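Local structure of oxidoreductase, zinc-binding dehydrogenase family (Myxococcus xanthus, 5K1S) at residues H59-I62 against N63-N67; S155-W158 against N159-A162; F265-T268 against L269-M272. The protein acts as a zinc-containing medium-chain reductase in the alternative de novo biosynthesis of isovaleryl coenzyme A. All coordinates share one frame; numbering follows the deposited sequence.

In the fold
All three interactions are local turns of one chain, so none encloses a long loop, and they follow one another without nesting or crossing. Interaction 1 (59-67) comes first and ends helix 58-64 in the GroES-like part of the molecule, beside the zinc site of Cys-57, His-79 and Cys-166. Interaction 2 (155-162) starts the short helix 158-161, which leads from strand 149-151 toward helix 165-178 and packs on strands 46-56 and 80-88. Interaction 3 (265-272) finishes helix 262-270 on the parallel Rossmann-type sheet. The centres of interactions 1 and 2 are about 25 Å apart; that of interaction 3 lies about 31 Å from the first and about 36 Å from the second.

Interaction 1. Residues H59-I62 against N63-N67; sequences HDVI and NRRGN
His-59 and Asn-63 are joined by the backbone bond of a regular helical turn, part of helix 58-64, which closes in a Schellman motif at Gly-66. Asn-63 N lies 2.9 Å from His-59 O, with an N-H...O angle of 165°. The His-59 ring leaves the helix to meet Glu-132 through NE2, and its side chain comes within about 4 Å of the zinc held by Cys-57, His-79 and Cys-166, which places it beside the metal site. Asp-60 O accepts the next bond, 2.8 Å from Arg-64 N, while Asp-60 OD2 makes a second-shell bond to the backbone N of Cys-57, a zinc ligand, consistent with a part in positioning it.

Val-61 touches both arginines, and its O accepts a bond from Arg-65 N. Its CG1, anti to the backbone N (chi1 175°), sits 3.7 Å above the centre of the Arg-65 guanidinium plane and 3.6 Å from Arg-64 NH2. Val-61 lies side by side with each arginine, and NH2 of each forms a salt bridge with Glu-347 OE2 on helix 339-347. One carboxylate oxygen thus gathers both charges, with Val-61 CG1 in contact with both guanidinium groups.

Ile-62 O receives the closing bond of the motif, from Asn-67 N at 3.3 Å, and the weak second bond of Arg-65 N. Inside that loop Gly-66 N bonds to Asn-63 O at 3.0 Å, and the positive phi of Gly-66 (84°) turns the chain out of the helix. The turn carries Asn-67 back across Ile-62 at about a right angle, where Asn-67 CB touches Ile-62 CG2 at 3.6 Å.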
ATOM      1  N   HIS A  59      13.489  10.900  16.920  1.00 41.04           N
ATOM      2  CA  HIS A  59      14.233   9.649  16.827  1.00 40.54           C
ATOM      3  C   HIS A  59      15.399   9.635  17.809  1.00 40.37           C
ATOM      4  O   HIS A  59      15.688   8.607  18.431  1.00 40.28           O
ATOM      5  CB  HIS A  59      14.725   9.471  15.389  1.00 40.51           C
ATOM      6  CG  HIS A  59      15.363   8.145  15.112  1.00 40.37           C
ATOM      7  ND1 HIS A  59      14.636   7.027  14.767  1.00 40.92           N
ATOM      8  CD2 HIS A  59      16.663   7.764  15.107  1.00 40.22           C
ATOM      9  CE1 HIS A  59      15.457   6.012  14.568  1.00 40.88           C
ATOM     10  NE2 HIS A  59      16.694   6.434  14.767  1.00 40.29           N
ATOM     11  N   ASP A  60      16.073  10.780  17.971  1.00 44.46           N
ATOM     12  CA  ASP A  60      17.199  10.865  18.898  1.00 43.93           C
ATOM     13  C   ASP A  60      16.751  10.636  20.335  1.00 44.29           C
ATOM     14  O   ASP A  60      17.494  10.064  21.139  1.00 44.01           O
ATOM     15  CB  ASP A  60      17.884  12.227  18.774  1.00 44.33           C
ATOM     16  CG  ASP A  60      18.437  12.483  17.385  1.00 44.07           C
ATOM     17  OD1 ASP A  60      18.767  11.505  16.679  1.00 43.46           O
ATOM     18  OD2 ASP A  60      18.544  13.666  17.002  1.00 44.86           O
ATOM     19  N   VAL A  61      15.548  11.100  20.683  1.00 49.98           N
ATOM     20  CA  VAL A  61      15.014  10.857  22.021  1.00 50.55           C
ATOM     21  C   VAL A  61      14.886   9.361  22.266  1.00 50.06           C
ATOM     22  O   VAL A  61      15.374   8.831  23.271  1.00 50.08           O
ATOM     23  CB  VAL A  61      13.660  11.571  22.196  1.00 51.92           C
ATOM     24  CG1 VAL A  61      13.042  11.233  23.550  1.00 52.63           C
ATOM     25  CG2 VAL A  61      13.827  13.077  22.046  1.00 53.10           C
ATOM     26  N   ILE A  62      14.221   8.659  21.346  1.00 43.59           N
ATOM     27  CA  ILE A  62      14.061   7.214  21.478  1.00 43.61           C
ATOM     28  C   ILE A  62      15.425   6.554  21.612  1.00 43.05           C
ATOM     29  O   ILE A  62      15.638   5.689  22.470  1.00 43.38           O
ATOM     30  CB  ILE A  62      13.277   6.652  20.277  1.00 43.99           C
ATOM     31  CG1 ILE A  62      11.932   7.372  20.119  1.00 44.86           C
ATOM     32  CG2 ILE A  62      13.041   5.158  20.447  1.00 44.41           C
ATOM     33  CD1 ILE A  62      11.218   7.060  18.821  1.00 45.57           C
ATOM     34  N   ASN A  63      16.374   6.968  20.772  1.00 39.98           N
ATOM     35  CA  ASN A  63      17.729   6.431  20.839  1.00 39.95           C
ATOM     36  C   ASN A  63      18.334   6.650  22.220  1.00 40.15           C
ATOM     37  O   ASN A  63      18.928   5.735  22.802  1.00 40.31           O
ATOM     38  CB  ASN A  63      18.586   7.089  19.754  1.00 39.82           C
ATOM     39  CG  ASN A  63      19.926   6.404  19.562  1.00 39.85           C
ATOM     40  OD1 ASN A  63      20.140   5.282  20.017  1.00 39.99           O
ATOM     41  ND2 ASN A  63      20.831   7.077  18.869  1.00 39.81           N
ATOM     42  N   ARG A  64      18.177   7.857  22.768  1.00 50.93           N
ATOM     43  CA  ARG A  64      18.778   8.169  24.061  1.00 51.55           C
ATOM     44  C   ARG A  64      18.247   7.267  25.167  1.00 52.28           C
ATOM     45  O   ARG A  64      18.974   6.962  26.118  1.00 52.93           O
ATOM     46  CB  ARG A  64      18.529   9.634  24.418  1.00 52.08           C
ATOM     47  CG  ARG A  64      18.990  10.002  25.819  1.00 53.16           C
ATOM     48  CD  ARG A  64      18.756  11.464  26.142  1.00 54.17           C
ATOM     49  NE  ARG A  64      17.374  11.882  25.920  1.00 54.52           N
ATOM     50  CZ  ARG A  64      16.341  11.504  26.662  1.00 55.03           C
ATOM     51  NH1 ARG A  64      16.508  10.669  27.678  1.00 55.21           N
ATOM     52  NH2 ARG A  64      15.126  11.951  26.376  1.00 55.64           N
ATOM     53  N   ARG A  65      16.989   6.839  25.070  1.00 49.74           N
ATOM     54  CA  ARG A  65      16.375   6.015  26.105  1.00 50.60           C
ATOM     55  C   ARG A  65      16.808   4.558  26.042  1.00 50.94           C
ATOM     56  O   ARG A  65      16.384   3.770  26.894  1.00 51.89           O
ATOM     57  CB  ARG A  65      14.849   6.093  26.006  1.00 50.90           C
ATOM     58  CG  ARG A  65      14.270   7.437  26.407  1.00 51.31           C
ATOM     59  CD  ARG A  65      12.769   7.490  26.177  1.00 51.85           C
ATOM     60  NE  ARG A  65      12.217   8.806  26.493  1.00 52.69           N
ATOM     61  CZ  ARG A  65      11.046   9.254  26.056  1.00 53.41           C
ATOM     62  NH1 ARG A  65      10.287   8.501  25.268  1.00 53.24           N
ATOM     63  NH2 ARG A  65      10.632  10.467  26.400  1.00 54.65           N
ATOM     64  N   GLY A  66      17.635   4.181  25.070  1.00 40.88           N
ATOM     65  CA  GLY A  66      18.022   2.797  24.897  1.00 41.05           C
ATOM     66  C   GLY A  66      17.039   1.962  24.108  1.00 41.01           C
ATOM     67  O   GLY A  66      17.197   0.738  24.049  1.00 41.31           O
ATOM     68  N   ASN A  67      16.036   2.584  23.492  1.00 40.78           N
ATOM     69  CA  ASN A  67      15.001   1.863  22.768  1.00 40.86           C
ATOM     70  C   ASN A  67      15.368   1.603  21.312  1.00 40.75           C
ATOM     71  O   ASN A  67      14.515   1.141  20.548  1.00 40.88           O
ATOM     72  CB  ASN A  67      13.680   2.629  22.855  1.00 40.82           C
ATOM     73  CG  ASN A  67      13.108   2.637  24.264  1.00 41.08           C
ATOM     74  OD1 ASN A  67      13.248   1.666  25.004  1.00 41.38           O
ATOM     75  ND2 ASN A  67      12.472   3.738  24.644  1.00 41.06           N
TER

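Interaction 2. Residues S155-W158 against N159-A162; sequences SLPW and NEAA
Glu-160 reaches back along the first turn of helix 158-161 to Leu-156 and Pro-157, the latter at the N-cap position. Its CB lies 4.0 Å from Pro-157 O and almost as near to Leu-156 CD1. From there CG stands anti to the carbonyl carbon (chi1 -85°), and the extended chain brings OE1 up against the CG-CD side of the proline ring, the two side chains crossing obliquely. CD comes within 4.2 Å of Pro-157 CG; at the tip, OE1 meets the same CG at 3.3 Å and has Pro-157 CD and Leu-156 CD1 as its further neighbours.

The leucine divides its two methyls between neighbouring residues of the turn: CD1 faces Glu-160, whereas CD2 packs on Ala-161 CB at 3.7 Å. Beyond the turn, Leu-156 touches Thr-321 and Ala-322 of helix 311-323. With an alanine here, Ala-161 CB would probably lose its contact with CD2, Glu-160 its contact with CD1, and a gap is likely to open against Thr-321 and Ala-322.

Two backbone bonds close the turn: Ala-161 N donates to Pro-157 O at 3.1 Å and Ala-162 N to Trp-158 O at 2.8 Å. The Trp-158 ring stacks on His-52 and makes a cation-pi contact with Arg-100, while Trp-158 and Ala-161 touch Ala-82, seating the turn on strand 80-88.

Within the turn OE1 meets carbon atoms of Pro-157 and Leu-156, so its contact is van der Waals and the polar bonding lies in the backbone.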
ATOM      1  N   SER A 155      24.275  28.193  -1.349  1.00 75.82           N
ATOM      2  CA  SER A 155      23.310  29.218  -0.978  1.00 77.40           C
ATOM      3  C   SER A 155      22.484  28.847   0.246  1.00 76.07           C
ATOM      4  O   SER A 155      21.645  29.651   0.668  1.00 77.26           O
ATOM      5  CB  SER A 155      22.374  29.497  -2.156  1.00 79.43           C
ATOM      6  OG  SER A 155      21.420  30.495  -1.831  1.00 81.03           O
ATOM      7  N   LEU A 156      22.697  27.667   0.827  1.00 65.95           N
ATOM      8  CA  LEU A 156      21.853  27.173   1.907  1.00 64.50           C
ATOM      9  C   LEU A 156      22.612  27.230   3.224  1.00 62.57           C
ATOM     10  O   LEU A 156      23.652  26.565   3.351  1.00 60.83           O
ATOM     11  CB  LEU A 156      21.402  25.743   1.613  1.00 62.98           C
ATOM     12  CG  LEU A 156      20.345  25.136   2.538  1.00 61.63           C
ATOM     13  CD1 LEU A 156      19.051  25.929   2.498  1.00 63.82           C
ATOM     14  CD2 LEU A 156      20.085  23.691   2.149  1.00 60.07           C
ATOM     15  N   PRO A 157      22.156  27.984   4.223  1.00 67.07           N
ATOM     16  CA  PRO A 157      22.861  28.000   5.510  1.00 65.73           C
ATOM     17  C   PRO A 157      22.810  26.645   6.199  1.00 62.56           C
ATOM     18  O   PRO A 157      21.964  25.795   5.912  1.00 61.59           O
ATOM     19  CB  PRO A 157      22.110  29.064   6.318  1.00 67.38           C
ATOM     20  CG  PRO A 157      20.770  29.152   5.683  1.00 68.52           C
ATOM     21  CD  PRO A 157      20.992  28.888   4.227  1.00 69.15           C
ATOM     22  N   TRP A 158      23.741  26.459   7.136  1.00 56.74           N
ATOM     23  CA  TRP A 158      23.891  25.163   7.792  1.00 53.83           C
ATOM     24  C   TRP A 158      22.643  24.791   8.585  1.00 52.77           C
ATOM     25  O   TRP A 158      22.161  23.656   8.506  1.00 50.87           O
ATOM     26  CB  TRP A 158      25.119  25.179   8.706  1.00 53.57           C
ATOM     27  CG  TRP A 158      26.414  25.355   7.975  1.00 54.78           C
ATOM     28  CD1 TRP A 158      27.256  26.428   8.045  1.00 56.78           C
ATOM     29  CD2 TRP A 158      27.015  24.432   7.060  1.00 54.23           C
ATOM     30  NE1 TRP A 158      28.345  26.227   7.234  1.00 57.46           N
ATOM     31  CE2 TRP A 158      28.222  25.011   6.616  1.00 55.96           C
ATOM     32  CE3 TRP A 158      26.651  23.173   6.574  1.00 52.61           C
ATOM     33  CZ2 TRP A 158      29.066  24.375   5.710  1.00 56.09           C
ATOM     34  CZ3 TRP A 158      27.491  22.542   5.674  1.00 52.81           C
ATOM     35  CH2 TRP A 158      28.684  23.145   5.251  1.00 54.52           C
ATOM     36  N   ASN A 159      22.109  25.734   9.363  1.00 57.75           N
ATOM     37  CA  ASN A 159      20.980  25.420  10.234  1.00 57.03           C
ATOM     38  C   ASN A 159      19.795  24.893   9.433  1.00 57.27           C
ATOM     39  O   ASN A 159      19.202  23.865   9.781  1.00 55.57           O
ATOM     40  CB  ASN A 159      20.581  26.654  11.043  1.00 59.29           C
ATOM     41  CG  ASN A 159      21.663  27.090  12.009  1.00 59.35           C
ATOM     42  OD1 ASN A 159      22.600  26.343  12.291  1.00 57.38           O
ATOM     43  ND2 ASN A 159      21.533  28.305  12.531  1.00 61.66           N
ATOM     44  N   GLU A 160      19.430  25.592   8.356  1.00 81.91           N
ATOM     45  CA  GLU A 160      18.337  25.122   7.510  1.00 82.69           C
ATOM     46  C   GLU A 160      18.668  23.774   6.887  1.00 80.77           C
ATOM     47  O   GLU A 160      17.785  22.924   6.723  1.00 80.19           O
ATOM     48  CB  GLU A 160      18.034  26.148   6.420  1.00 85.73           C
ATOM     49  CG  GLU A 160      17.082  27.251   6.845  1.00 87.87           C
ATOM     50  CD  GLU A 160      16.696  28.154   5.689  1.00 90.73           C
ATOM     51  OE1 GLU A 160      17.591  28.520   4.898  1.00 91.41           O
ATOM     52  OE2 GLU A 160      15.498  28.486   5.566  1.00 92.27           O
ATOM     53  N   ALA A 161      19.938  23.558   6.535  1.00 56.00           N
ATOM     54  CA  ALA A 161      20.330  22.314   5.880  1.00 54.38           C
ATOM     55  C   ALA A 161      20.322  21.138   6.848  1.00 51.43           C
ATOM     56  O   ALA A 161      20.050  20.004   6.439  1.00 50.36           O
ATOM     57  CB  ALA A 161      21.713  22.468   5.250  1.00 54.37           C
ATOM     58  N   ALA A 162      20.612  21.384   8.127  1.00 63.83           N
ATOM     59  CA  ALA A 162      20.685  20.314   9.115  1.00 61.10           C
ATOM     60  C   ALA A 162      19.322  19.772   9.519  1.00 60.77           C
ATOM     61  O   ALA A 162      19.266  18.909  10.401  1.00 58.65           O
ATOM     62  CB  ALA A 162      21.421  20.805  10.362  1.00 60.28           C
TER

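Interaction 3. Residues F265-T268 against L269-M272; sequences FDQT and LKSM
Residues 265-272 cover the last turns of helix 262-270 and the exit toward strand 272-273, with apolar and charged side chains pairing between residues i and i+4. This helix connects strands 253-258 and 276-280 as a beta-alpha-beta crossover of the Rossmann-type parallel sheet.

On the buried side, Leu-269 CD1 approaches Phe-265 CE2 at 3.6 Å, and the two side chains meet at a slant. The phenylalanine ring continues onto Val-280 and Val-289, and also packs on Leu-291 of the second subunit, so this pair borders the interface.

The outer side is charged. Asp-266 CG stands anti to the backbone N (chi1 -174°), which turns the carboxylate across the far end of the extended Lys-270 chain, at CE and NZ. The resulting salt bridge joins Lys-270 NZ to Asp-266 OD2 at 2.8 Å, on the syn side and 19° out of the carboxylate plane. Gln-267 NE2 lies against Lys-270 CD at 3.5 Å without a hydrogen bond, NE2 and the nearby NZ both being donors, while Gln-267 OE1 accepts a weak one from Ala-241 N.

Thr-268 faces the sheet, with OG1 bonded to Glu-258 OE1 and to Thr-264 O. Among backbone bonds, Leu-269 N to Phe-265 O, at 3.0 Å, is helical, whereas at the end of the helix the pattern shifts. Ser-271 N bonds only weakly to Gln-267 O and reaches Thr-268 O at 2.9 Å from above the carbonyl plane, 65° out of it.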
ATOM      1  N   PHE A 265      -6.460   7.448  10.387  1.00 72.10           N
ATOM      2  CA  PHE A 265      -6.453   6.542   9.242  1.00 70.57           C
ATOM      3  C   PHE A 265      -7.870   6.216   8.778  1.00 72.60           C
ATOM      4  O   PHE A 265      -8.191   6.344   7.591  1.00 73.15           O
ATOM      5  CB  PHE A 265      -5.695   5.263   9.602  1.00 67.76           C
ATOM      6  CG  PHE A 265      -5.326   4.423   8.413  1.00 66.32           C
ATOM      7  CD1 PHE A 265      -4.286   4.798   7.581  1.00 66.14           C
ATOM      8  CD2 PHE A 265      -6.013   3.257   8.133  1.00 65.98           C
ATOM      9  CE1 PHE A 265      -3.943   4.027   6.491  1.00 65.55           C
ATOM     10  CE2 PHE A 265      -5.674   2.483   7.046  1.00 65.46           C
ATOM     11  CZ  PHE A 265      -4.637   2.868   6.224  1.00 65.22           C
ATOM     12  N   ASP A 266      -8.734   5.790   9.704  1.00 79.37           N
ATOM     13  CA  ASP A 266     -10.074   5.355   9.320  1.00 81.31           C
ATOM     14  C   ASP A 266     -10.816   6.446   8.556  1.00 83.96           C
ATOM     15  O   ASP A 266     -11.548   6.156   7.602  1.00 84.81           O
ATOM     16  CB  ASP A 266     -10.862   4.935  10.560  1.00 82.92           C
ATOM     17  CG  ASP A 266     -12.210   4.334  10.216  1.00 84.86           C
ATOM     18  OD1 ASP A 266     -12.244   3.164   9.780  1.00 83.32           O
ATOM     19  OD2 ASP A 266     -13.234   5.030  10.387  1.00 88.05           O
ATOM     20  N   GLN A 267     -10.643   7.706   8.958  1.00 59.89           N
ATOM     21  CA  GLN A 267     -11.281   8.808   8.243  1.00 62.63           C
ATOM     22  C   GLN A 267     -10.588   9.078   6.914  1.00 61.35           C
ATOM     23  O   GLN A 267     -11.248   9.417   5.923  1.00 63.13           O
ATOM     24  CB  GLN A 267     -11.280  10.064   9.112  1.00 64.81           C
ATOM     25  CG  GLN A 267     -12.197   9.989  10.316  1.00 67.15           C
ATOM     26  CD  GLN A 267     -13.662   9.977   9.932  1.00 70.27           C
ATOM     27  OE1 GLN A 267     -14.275  11.030   9.752  1.00 73.35           O
ATOM     28  NE2 GLN A 267     -14.231   8.785   9.801  1.00 69.66           N
ATOM     29  N   THR A 268      -9.259   8.945   6.873  1.00 64.85           N
ATOM     30  CA  THR A 268      -8.528   9.134   5.624  1.00 65.45           C
ATOM     31  C   THR A 268      -9.089   8.238   4.529  1.00 65.43           C
ATOM     32  O   THR A 268      -9.381   8.701   3.421  1.00 67.86           O
ATOM     33  CB  THR A 268      -7.036   8.851   5.836  1.00 63.20           C
ATOM     34  OG1 THR A 268      -6.474   9.842   6.706  1.00 63.68           O
ATOM     35  CG2 THR A 268      -6.278   8.867   4.508  1.00 63.97           C
ATOM     36  N   LEU A 269      -9.244   6.946   4.823  1.00 69.56           N
ATOM     37  CA  LEU A 269      -9.788   6.014   3.839  1.00 69.49           C
ATOM     38  C   LEU A 269     -11.132   6.498   3.310  1.00 72.08           C
ATOM     39  O   LEU A 269     -11.324   6.635   2.096  1.00 73.74           O
ATOM     40  CB  LEU A 269      -9.927   4.624   4.458  1.00 66.90           C
ATOM     41  CG  LEU A 269      -8.629   3.899   4.814  1.00 64.30           C
ATOM     42  CD1 LEU A 269      -8.936   2.652   5.624  1.00 62.64           C
ATOM     43  CD2 LEU A 269      -7.852   3.542   3.556  1.00 64.06           C
ATOM     44  N   LYS A 270     -12.079   6.760   4.214  1.00 83.19           N
ATOM     45  CA  LYS A 270     -13.392   7.243   3.801  1.00 86.62           C
ATOM     46  C   LYS A 270     -13.299   8.514   2.971  1.00 88.46           C
ATOM     47  O   LYS A 270     -14.229   8.822   2.218  1.00 91.03           O
ATOM     48  CB  LYS A 270     -14.265   7.489   5.032  1.00 88.84           C
ATOM     49  CG  LYS A 270     -14.497   6.248   5.878  1.00 87.64           C
ATOM     50  CD  LYS A 270     -15.107   6.599   7.221  1.00 89.79           C
ATOM     51  CE  LYS A 270     -15.260   5.368   8.095  1.00 88.74           C
ATOM     52  NZ  LYS A 270     -15.737   5.711   9.462  1.00 90.91           N
ATOM     53  N   SER A 271     -12.199   9.253   3.087  1.00 66.44           N
ATOM     54  CA  SER A 271     -12.002  10.491   2.351  1.00 69.64           C
ATOM     55  C   SER A 271     -11.396  10.273   0.971  1.00 70.48           C
ATOM     56  O   SER A 271     -11.222  11.245   0.228  1.00 73.46           O
ATOM     57  CB  SER A 271     -11.108  11.434   3.163  1.00 70.02           C
ATOM     58  OG  SER A 271     -10.988  12.695   2.533  1.00 73.54           O
ATOM     59  N   MET A 272     -11.081   9.032   0.603  1.00 71.12           N
ATOM     60  CA  MET A 272     -10.406   8.746  -0.656  1.00 71.70           C
ATOM     61  C   MET A 272     -11.412   8.560  -1.783  1.00 73.39           C
ATOM     62  O   MET A 272     -12.453   7.923  -1.606  1.00 72.47           O
ATOM     63  CB  MET A 272      -9.545   7.486  -0.537  1.00 68.31           C
ATOM     64  CG  MET A 272      -8.485   7.549   0.546  1.00 66.20           C
ATOM     65  SD  MET A 272      -7.389   8.967   0.371  1.00 68.64           S
ATOM     66  CE  MET A 272      -6.571   8.588  -1.178  1.00 69.57           C
TER